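ATP-dependent DNA helicase (Mycobacterium smegmatis, PDB 5V9X) probably couples ATP hydrolysis to 3'-to-5' movement along a single DNA strand, unwinding RNA:DNA duplexes as a member of the Lhr family of bacterial helicases. Local coordinates at residues Phe780-Pro791 / Leu801-Leu812; Leu572-Ser580 / Gly772-Arg781. All blocks are in the same frame, centred on the assembly; numbering follows the deposited sequence.

Contact 1 (Phe780-Pro791 / Leu801-Leu812); sequences FRECAARALLLP and LWHQRQRAAQLL
Ala808 and Arg781 face each other where two helices cross near a right angle, and the small alanine is consistent with the close backbone approach. Helix 780-786 crosses helix 801-812 at 99°, with Arg781 acting as a knob in a hole made by Leu801, Gln804, Arg805 and Ala808. The stem of the arginine fills the hollow: its CB rests on Ala808 CB at 3.8 Å, and its CD on Arg805 CG at 3.6 Å. A bend at chi3 (55°) then brings the guanidinium beside Leu801 CD1, while Gln804 OE1 meets its edge nearly coplanar, in a weak hydrogen bond from NH1, which also donates to the backbone O of Asp551.

A second bump comes from Phe780. Leu812 CD1 sits over the middle of one face of its ring, 3.6 Å from the centroid, and Leu811 CG lies at the ring's edge; helix 822-835 also packs on this phenylalanine through Ile823 and Val824. Beyond the Schellman turn at Leu788, the chain swings back so that Leu790 can wedge its two methyls against the same helix as Arg781, CD2 lying 3.6 Å from Ala808 CA and CD1 near Gln804 O. Pro791 follows, its CG 3.6 Å from Arg807 CD.

The contact thus packs successive helices 774-786 and 801-815 of the DEAD/H-associated family region. Arg781 and Arg805 run side by side, yet both salt-bridge to Glu574, whose carboxylate probably offsets their like charges. The chemistry implies an interface held chiefly by apolar fit, with these two arginines anchored from elsewhere in the chain.

Contact 2 (Leu572-Ser580 / Gly772-Arg781); sequences LDEEMVYES and GSALFASRFR
Glu574 swings CG to the side away from its amide nitrogen (chi1 171°) and stays extended beyond it, carrying its carboxylate straight out from helix 574-578 toward Arg781, which comes from the opposite direction. The arginine's NE and NH2 both close on the one oxygen, Glu574 OE2, each at 2.8 Å. This is a side-on grip, although the carboxylate and guanidinium planes stand 60° apart and the two N-H...O angles are well short of straight. NE meets the syn lone pair of OE2, and NH2 arrives on the syn side but out of the carboxylate plane. Ser778 OG adds a weak hydrogen bond to the same oxygen, while the other, OE1, is salt-bridged to Arg805. Glu574 thus has a positively charged partner for each oxygen, which would be expected to keep it ionised.

Next along the helix, Glu575 lies alongside Leu775, its CG 3.5 Å from Ser778 OG; its carboxylate finds its charged partner in Arg619. Ala774 CB packs against helix 574-578, 3.4 Å from Glu575 O and 3.6 Å from Tyr578 CD2. The tyrosine ring in turn receives Ala777 over one face, CB lying 3.9 Å from the ring centroid in a CH-pi contact displaced toward the rim.

Asp573 caps the short helix, its OD1 accepting from Glu575 N at 3.1 Å, and so fixes the start of the turn that bears both glutamates. The whole is a helix-helix crossing at 124°, with Ala774, Ala777 and Ser778 as the small residues of helix 774-786 and an ion pair at one end, here joining the winged-helix family region to the DEAD/H-associated region near the bound DNA.

Followed from the N terminus, the chain passes the first parallel sheet and most of the second before helix 574-578, in the winged-helix family region. Some 190 residues later it returns as helix 774-786, and contact 2 closes that long loop. The same helix then opens contact 1, which closes a short one: nine residues without helix or strand separate its segments, and helix 801-815 follows directly. The two loops run in series, neither enclosing the other, but Phe780 and Arg781, on the shared helix, lie in a segment of each contact. The contacts also touch directly, through Arg805 with Glu574 and Leu812 with Phe776, so three helices from two family regions form one continuous cluster.

Contact 1 (Phe780-Pro791 / Leu801-Leu812)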
# COMPACT_ATOMS: atom_id res chain seq x y z
N PHE A 780 14.10 0.36 13.29
CA PHE A 780 14.57 -0.57 14.31
C PHE A 780 13.50 -0.81 15.37
O PHE A 780 13.36 -1.93 15.88
CB PHE A 780 15.86 -0.06 14.97
CG PHE A 780 16.40 -0.97 16.03
CD1 PHE A 780 17.32 -1.96 15.72
CD2 PHE A 780 16.01 -0.83 17.36
CE1 PHE A 780 17.83 -2.80 16.70
CE2 PHE A 780 16.51 -1.66 18.34
CZ PHE A 780 17.42 -2.65 18.01
N ARG A 781 12.73 0.23 15.70
CA ARG A 781 11.64 0.07 16.66
C ARG A 781 10.54 -0.82 16.10
O ARG A 781 10.10 -1.77 16.75
CB ARG A 781 11.08 1.44 17.05
CG ARG A 781 9.78 1.35 17.84
CD ARG A 781 9.13 2.71 18.02
NE ARG A 781 8.91 3.40 16.74
CZ ARG A 781 7.92 3.12 15.90
NH1 ARG A 781 7.05 2.16 16.19
NH2 ARG A 781 7.80 3.80 14.77
N GLU A 782 10.08 -0.52 14.88
CA GLU A 782 9.03 -1.32 14.26
C GLU A 782 9.48 -2.77 14.09
O GLU A 782 8.67 -3.70 14.25
CB GLU A 782 8.63 -0.72 12.91
CG GLU A 782 8.06 0.70 12.98
CD GLU A 782 7.80 1.29 11.61
OE1 GLU A 782 8.09 0.61 10.60
OE2 GLU A 782 7.30 2.44 11.53
N CYS A 783 10.76 -2.98 13.76
CA CYS A 783 11.26 -4.35 13.61
C CYS A 783 11.31 -5.07 14.95
O CYS A 783 10.87 -6.23 15.06
CB CYS A 783 12.65 -4.33 12.96
SG CYS A 783 12.63 -4.09 11.17
N ALA A 784 11.84 -4.41 15.99
CA ALA A 784 11.93 -5.05 17.30
C ALA A 784 10.56 -5.44 17.82
O ALA A 784 10.39 -6.54 18.37
CB ALA A 784 12.63 -4.11 18.29
N ALA A 785 9.56 -4.57 17.66
CA ALA A 785 8.22 -4.88 18.13
C ALA A 785 7.59 -6.00 17.31
O ALA A 785 6.95 -6.90 17.87
CB ALA A 785 7.34 -3.63 18.08
N ARG A 786 7.76 -5.96 15.98
CA ARG A 786 7.19 -7.00 15.13
C ARG A 786 7.79 -8.37 15.44
O ARG A 786 7.09 -9.39 15.37
CB ARG A 786 7.39 -6.64 13.66
CG ARG A 786 6.69 -7.57 12.67
CD ARG A 786 6.72 -7.03 11.25
NE ARG A 786 7.64 -5.91 11.09
CZ ARG A 786 7.29 -4.71 10.62
NH1 ARG A 786 6.04 -4.49 10.26
NH2 ARG A 786 8.19 -3.75 10.51
N ALA A 787 9.08 -8.41 15.80
CA ALA A 787 9.73 -9.65 16.21
C ALA A 787 9.33 -10.10 17.61
O ALA A 787 9.81 -11.15 18.06
CB ALA A 787 11.25 -9.50 16.13
N LEU A 788 8.48 -9.34 18.31
CA LEU A 788 7.98 -9.67 19.64
C LEU A 788 9.09 -9.71 20.69
O LEU A 788 9.05 -10.52 21.62
CB LEU A 788 7.22 -11.01 19.63
CG LEU A 788 6.10 -11.15 18.60
CD1 LEU A 788 5.58 -12.58 18.57
CD2 LEU A 788 4.98 -10.18 18.90
N LEU A 789 10.07 -8.82 20.57
CA LEU A 789 11.21 -8.80 21.48
C LEU A 789 11.15 -7.68 22.51
O LEU A 789 11.84 -7.77 23.54
CB LEU A 789 12.52 -8.67 20.69
CG LEU A 789 12.81 -9.81 19.72
CD1 LEU A 789 14.08 -9.52 18.96
CD2 LEU A 789 12.91 -11.13 20.45
N LEU A 790 10.37 -6.63 22.26
CA LEU A 790 10.29 -5.52 23.21
C LEU A 790 9.41 -5.90 24.40
O LEU A 790 8.36 -6.52 24.22
CB LEU A 790 9.72 -4.28 22.54
CG LEU A 790 10.57 -3.57 21.48
CD1 LEU A 790 9.84 -2.34 20.97
CD2 LEU A 790 11.93 -3.20 22.06
N PRO A 791 9.82 -5.55 25.62
CA PRO A 791 8.94 -5.76 26.77
C PRO A 791 7.73 -4.84 26.70
O PRO A 791 7.87 -3.64 26.46
CB PRO A 791 9.84 -5.44 27.97
CG PRO A 791 10.89 -4.53 27.42
CD PRO A 791 11.12 -4.97 26.00
N LEU A 801 2.93 3.63 22.15
CA LEU A 801 4.02 4.03 21.27
C LEU A 801 5.17 4.65 22.05
O LEU A 801 6.34 4.43 21.73
CB LEU A 801 3.50 4.99 20.20
CG LEU A 801 4.31 5.05 18.91
CD1 LEU A 801 4.57 3.65 18.37
CD2 LEU A 801 3.57 5.87 17.89
N TRP A 802 4.85 5.43 23.10
CA TRP A 802 5.91 6.00 23.92
C TRP A 802 6.75 4.91 24.58
O TRP A 802 7.95 5.11 24.83
CB TRP A 802 5.32 6.93 24.99
CG TRP A 802 4.54 6.22 26.07
CD1 TRP A 802 3.19 6.02 26.11
CD2 TRP A 802 5.07 5.62 27.26
NE1 TRP A 802 2.85 5.34 27.25
CE2 TRP A 802 3.98 5.08 27.97
CE3 TRP A 802 6.36 5.48 27.79
CZ2 TRP A 802 4.14 4.41 29.19
CZ3 TRP A 802 6.51 4.82 29.00
CH2 TRP A 802 5.40 4.29 29.68
N HIS A 803 6.14 3.76 24.88
CA HIS A 803 6.84 2.69 25.56
C HIS A 803 7.65 1.83 24.59
O HIS A 803 8.75 1.38 24.93
CB HIS A 803 5.85 1.83 26.34
CG HIS A 803 6.49 0.79 27.21
ND1 HIS A 803 6.30 -0.56 27.01
CD2 HIS A 803 7.32 0.91 28.27
CE1 HIS A 803 6.98 -1.23 27.92
NE2 HIS A 803 7.61 -0.36 28.70
N GLN A 804 7.11 1.59 23.39
CA GLN A 804 7.90 0.96 22.35
C GLN A 804 9.18 1.75 22.09
O GLN A 804 10.27 1.18 22.06
CB GLN A 804 7.08 0.82 21.06
CG GLN A 804 6.09 -0.32 21.05
CD GLN A 804 5.47 -0.55 19.68
OE1 GLN A 804 5.89 0.05 18.69
NE2 GLN A 804 4.48 -1.43 19.62
N ARG A 805 9.05 3.07 21.92
CA ARG A 805 10.21 3.91 21.64
C ARG A 805 11.24 3.82 22.76
O ARG A 805 12.43 3.64 22.50
CB ARG A 805 9.76 5.35 21.45
CG ARG A 805 8.93 5.58 20.21
CD ARG A 805 8.07 6.81 20.36
NE ARG A 805 7.42 7.16 19.10
CZ ARG A 805 6.40 8.00 19.00
NH1 ARG A 805 5.91 8.57 20.09
NH2 ARG A 805 5.87 8.26 17.82
N GLN A 806 10.79 3.94 24.01
CA GLN A 806 11.72 3.92 25.14
C GLN A 806 12.47 2.60 25.21
O GLN A 806 13.70 2.58 25.33
CB GLN A 806 10.96 4.19 26.44
CG GLN A 806 11.80 4.03 27.70
CD GLN A 806 11.02 4.37 28.95
OE1 GLN A 806 10.83 3.53 29.83
NE2 GLN A 806 10.57 5.62 29.04
N ARG A 807 11.75 1.48 25.13
CA ARG A 807 12.41 0.18 25.22
C ARG A 807 13.23 -0.12 23.97
O ARG A 807 14.31 -0.70 24.06
CB ARG A 807 11.37 -0.92 25.45
CG ARG A 807 10.70 -0.87 26.81
CD ARG A 807 11.69 -1.04 27.94
NE ARG A 807 11.02 -1.21 29.23
CZ ARG A 807 10.61 -0.20 29.99
NH1 ARG A 807 10.81 1.05 29.60
NH2 ARG A 807 10.01 -0.44 31.14
N ALA A 808 12.74 0.28 22.79
CA ALA A 808 13.49 0.04 21.56
C ALA A 808 14.76 0.89 21.51
O ALA A 808 15.83 0.39 21.14
CB ALA A 808 12.62 0.31 20.34
N ALA A 809 14.65 2.17 21.88
CA ALA A 809 15.83 3.02 21.91
C ALA A 809 16.84 2.52 22.94
O ALA A 809 18.04 2.45 22.67
CB ALA A 809 15.43 4.47 22.20
N GLN A 810 16.36 2.17 24.14
CA GLN A 810 17.24 1.62 25.16
C GLN A 810 17.81 0.27 24.74
O GLN A 810 18.88 -0.12 25.24
CB GLN A 810 16.49 1.50 26.49
CG GLN A 810 16.43 2.81 27.27
CD GLN A 810 15.28 2.87 28.26
OE1 GLN A 810 14.45 1.96 28.33
NE2 GLN A 810 15.23 3.95 29.03
N LEU A 811 17.14 -0.45 23.84
CA LEU A 811 17.70 -1.70 23.32
C LEU A 811 18.72 -1.44 22.22
O LEU A 811 19.74 -2.12 22.15
CB LEU A 811 16.58 -2.61 22.81
CG LEU A 811 16.96 -3.87 22.03
CD1 LEU A 811 17.94 -4.73 22.81
CD2 LEU A 811 15.72 -4.66 21.65
N LEU A 812 18.46 -0.45 21.36
CA LEU A 812 19.37 -0.18 20.25
C LEU A 812 20.73 0.29 20.75
O LEU A 812 21.77 -0.09 20.19
CB LEU A 812 18.77 0.86 19.31
CG LEU A 812 19.67 1.27 18.14
CD1 LEU A 812 20.02 0.07 17.28
CD2 LEU A 812 19.03 2.37 17.31

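Contact 2 (Leu572-Ser580 / Gly772-Arg781)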
# COMPACT_ATOMS: atom_id res chain seq x y z
N LEU A 572 4.39 16.68 14.89
CA LEU A 572 5.68 16.51 14.23
C LEU A 572 5.93 15.03 13.98
O LEU A 572 5.47 14.17 14.74
CB LEU A 572 6.83 17.11 15.05
CG LEU A 572 7.07 18.62 14.89
CD1 LEU A 572 8.19 19.09 15.80
CD2 LEU A 572 7.38 18.94 13.44
N ASP A 573 6.67 14.75 12.91
CA ASP A 573 6.95 13.38 12.53
C ASP A 573 7.94 12.74 13.49
O ASP A 573 8.85 13.39 14.01
CB ASP A 573 7.50 13.34 11.10
CG ASP A 573 7.42 11.95 10.47
OD1 ASP A 573 7.91 10.98 11.07
OD2 ASP A 573 6.84 11.84 9.37
N GLU A 574 7.76 11.43 13.73
CA GLU A 574 8.64 10.70 14.63
C GLU A 574 10.10 10.79 14.20
O GLU A 574 11.00 10.85 15.05
CB GLU A 574 8.19 9.23 14.71
CG GLU A 574 9.15 8.30 15.43
CD GLU A 574 8.55 6.92 15.66
OE1 GLU A 574 7.31 6.83 15.77
OE2 GLU A 574 9.32 5.94 15.72
N GLU A 575 10.36 10.82 12.89
CA GLU A 575 11.73 10.97 12.40
C GLU A 575 12.21 12.41 12.54
O GLU A 575 13.35 12.65 12.95
CB GLU A 575 11.82 10.52 10.95
CG GLU A 575 11.52 9.05 10.74
CD GLU A 575 11.62 8.63 9.28
OE1 GLU A 575 12.40 9.25 8.54
OE2 GLU A 575 10.91 7.68 8.89
N MET A 576 11.36 13.39 12.20
CA MET A 576 11.71 14.79 12.41
C MET A 576 12.01 15.07 13.88
O MET A 576 12.91 15.85 14.20
CB MET A 576 10.58 15.69 11.91
CG MET A 576 10.68 17.14 12.36
SD MET A 576 12.14 18.00 11.73
CE MET A 576 12.07 19.52 12.66
N VAL A 577 11.28 14.42 14.78
CA VAL A 577 11.50 14.62 16.21
C VAL A 577 12.82 14.00 16.65
O VAL A 577 13.50 14.54 17.53
CB VAL A 577 10.31 14.05 17.01
CG1 VAL A 577 10.62 14.02 18.50
CG2 VAL A 577 9.06 14.88 16.76
N TYR A 578 13.21 12.87 16.05
CA TYR A 578 14.48 12.23 16.41
C TYR A 578 15.66 13.15 16.16
O TYR A 578 16.71 13.01 16.81
CB TYR A 578 14.65 10.92 15.64
CG TYR A 578 15.87 10.12 16.04
CD1 TYR A 578 15.85 9.32 17.18
CD2 TYR A 578 17.03 10.16 15.29
CE1 TYR A 578 16.96 8.58 17.55
CE2 TYR A 578 18.15 9.43 15.65
CZ TYR A 578 18.11 8.64 16.78
OH TYR A 578 19.21 7.91 17.14
N GLU A 579 15.52 14.09 15.23
CA GLU A 579 16.53 15.12 14.98
C GLU A 579 16.06 16.39 15.69
O GLU A 579 15.35 17.22 15.13
CB GLU A 579 16.72 15.33 13.48
CG GLU A 579 17.17 14.07 12.75
CD GLU A 579 16.75 14.05 11.29
OE1 GLU A 579 16.09 15.01 10.84
OE2 GLU A 579 17.09 13.07 10.59
N SER A 580 16.47 16.53 16.95
CA SER A 580 15.98 17.60 17.81
C SER A 580 16.82 18.86 17.70
O SER A 580 16.80 19.72 18.59
CB SER A 580 15.94 17.13 19.27
OG SER A 580 17.22 16.69 19.69
N GLY A 772 23.03 5.94 11.79
CA GLY A 772 22.74 7.08 12.62
C GLY A 772 21.55 7.91 12.20
O GLY A 772 21.24 8.91 12.87
N SER A 773 20.87 7.54 11.12
CA SER A 773 19.77 8.33 10.60
C SER A 773 18.49 8.08 11.39
O SER A 773 18.31 7.03 12.02
CB SER A 773 19.54 8.03 9.12
OG SER A 773 19.04 6.71 8.95
N ALA A 774 17.59 9.06 11.35
CA ALA A 774 16.33 8.94 12.07
C ALA A 774 15.46 7.82 11.51
O ALA A 774 14.70 7.20 12.26
CB ALA A 774 15.57 10.27 12.01
N LEU A 775 15.57 7.54 10.21
CA LEU A 775 14.80 6.45 9.61
C LEU A 775 15.17 5.12 10.24
O LEU A 775 14.29 4.30 10.55
CB LEU A 775 15.03 6.41 8.10
CG LEU A 775 14.44 5.19 7.39
CD1 LEU A 775 12.91 5.26 7.38
CD2 LEU A 775 14.99 5.06 5.98
N PHE A 776 16.46 4.88 10.46
CA PHE A 776 16.89 3.62 11.05
C PHE A 776 16.36 3.45 12.46
O PHE A 776 15.96 2.35 12.86
CB PHE A 776 18.42 3.53 11.04
CG PHE A 776 18.95 2.33 11.76
CD1 PHE A 776 19.07 1.11 11.11
CD2 PHE A 776 19.35 2.41 13.09
CE1 PHE A 776 19.56 0.00 11.76
CE2 PHE A 776 19.83 1.30 13.75
CZ PHE A 776 19.94 0.10 13.09
N ALA A 777 16.35 4.53 13.24
CA ALA A 777 15.81 4.46 14.60
C ALA A 777 14.35 4.03 14.58
O ALA A 777 13.93 3.20 15.39
CB ALA A 777 15.97 5.80 15.30
N SER A 778 13.56 4.58 13.65
CA SER A 778 12.15 4.21 13.57
C SER A 778 11.98 2.77 13.11
O SER A 778 11.21 2.01 13.70
CB SER A 778 11.41 5.17 12.62
OG SER A 778 11.36 6.48 13.16
N ARG A 779 12.69 2.38 12.05
CA ARG A 779 12.53 1.03 11.53
C ARG A 779 13.15 -0.02 12.44
O ARG A 779 12.76 -1.19 12.37
CB ARG A 779 13.11 0.95 10.12
CG ARG A 779 12.43 1.88 9.12
CD ARG A 779 10.93 1.64 9.06
NE ARG A 779 10.23 2.67 8.29
CZ ARG A 779 9.82 2.51 7.03
NH1 ARG A 779 10.04 1.37 6.39
NH2 ARG A 779 9.19 3.50 6.41
N PHE A 780 14.10 0.36 13.29
CA PHE A 780 14.57 -0.57 14.31
C PHE A 780 13.50 -0.81 15.37
O PHE A 780 13.36 -1.93 15.88
CB PHE A 780 15.86 -0.06 14.97
CG PHE A 780 16.40 -0.97 16.03
CD1 PHE A 780 17.32 -1.96 15.72
CD2 PHE A 780 16.01 -0.83 17.36
CE1 PHE A 780 17.83 -2.80 16.70
CE2 PHE A 780 16.51 -1.66 18.34
CZ PHE A 780 17.42 -2.65 18.01
N ARG A 781 12.73 0.23 15.70
CA ARG A 781 11.64 0.07 16.66
C ARG A 781 10.54 -0.82 16.10
O ARG A 781 10.10 -1.77 16.75
CB ARG A 781 11.08 1.44 17.05
CG ARG A 781 9.78 1.35 17.84
CD ARG A 781 9.13 2.71 18.02
NE ARG A 781 8.91 3.40 16.74
CZ ARG A 781 7.92 3.12 15.90
NH1 ARG A 781 7.05 2.16 16.19
NH2 ARG A 781 7.80 3.80 14.77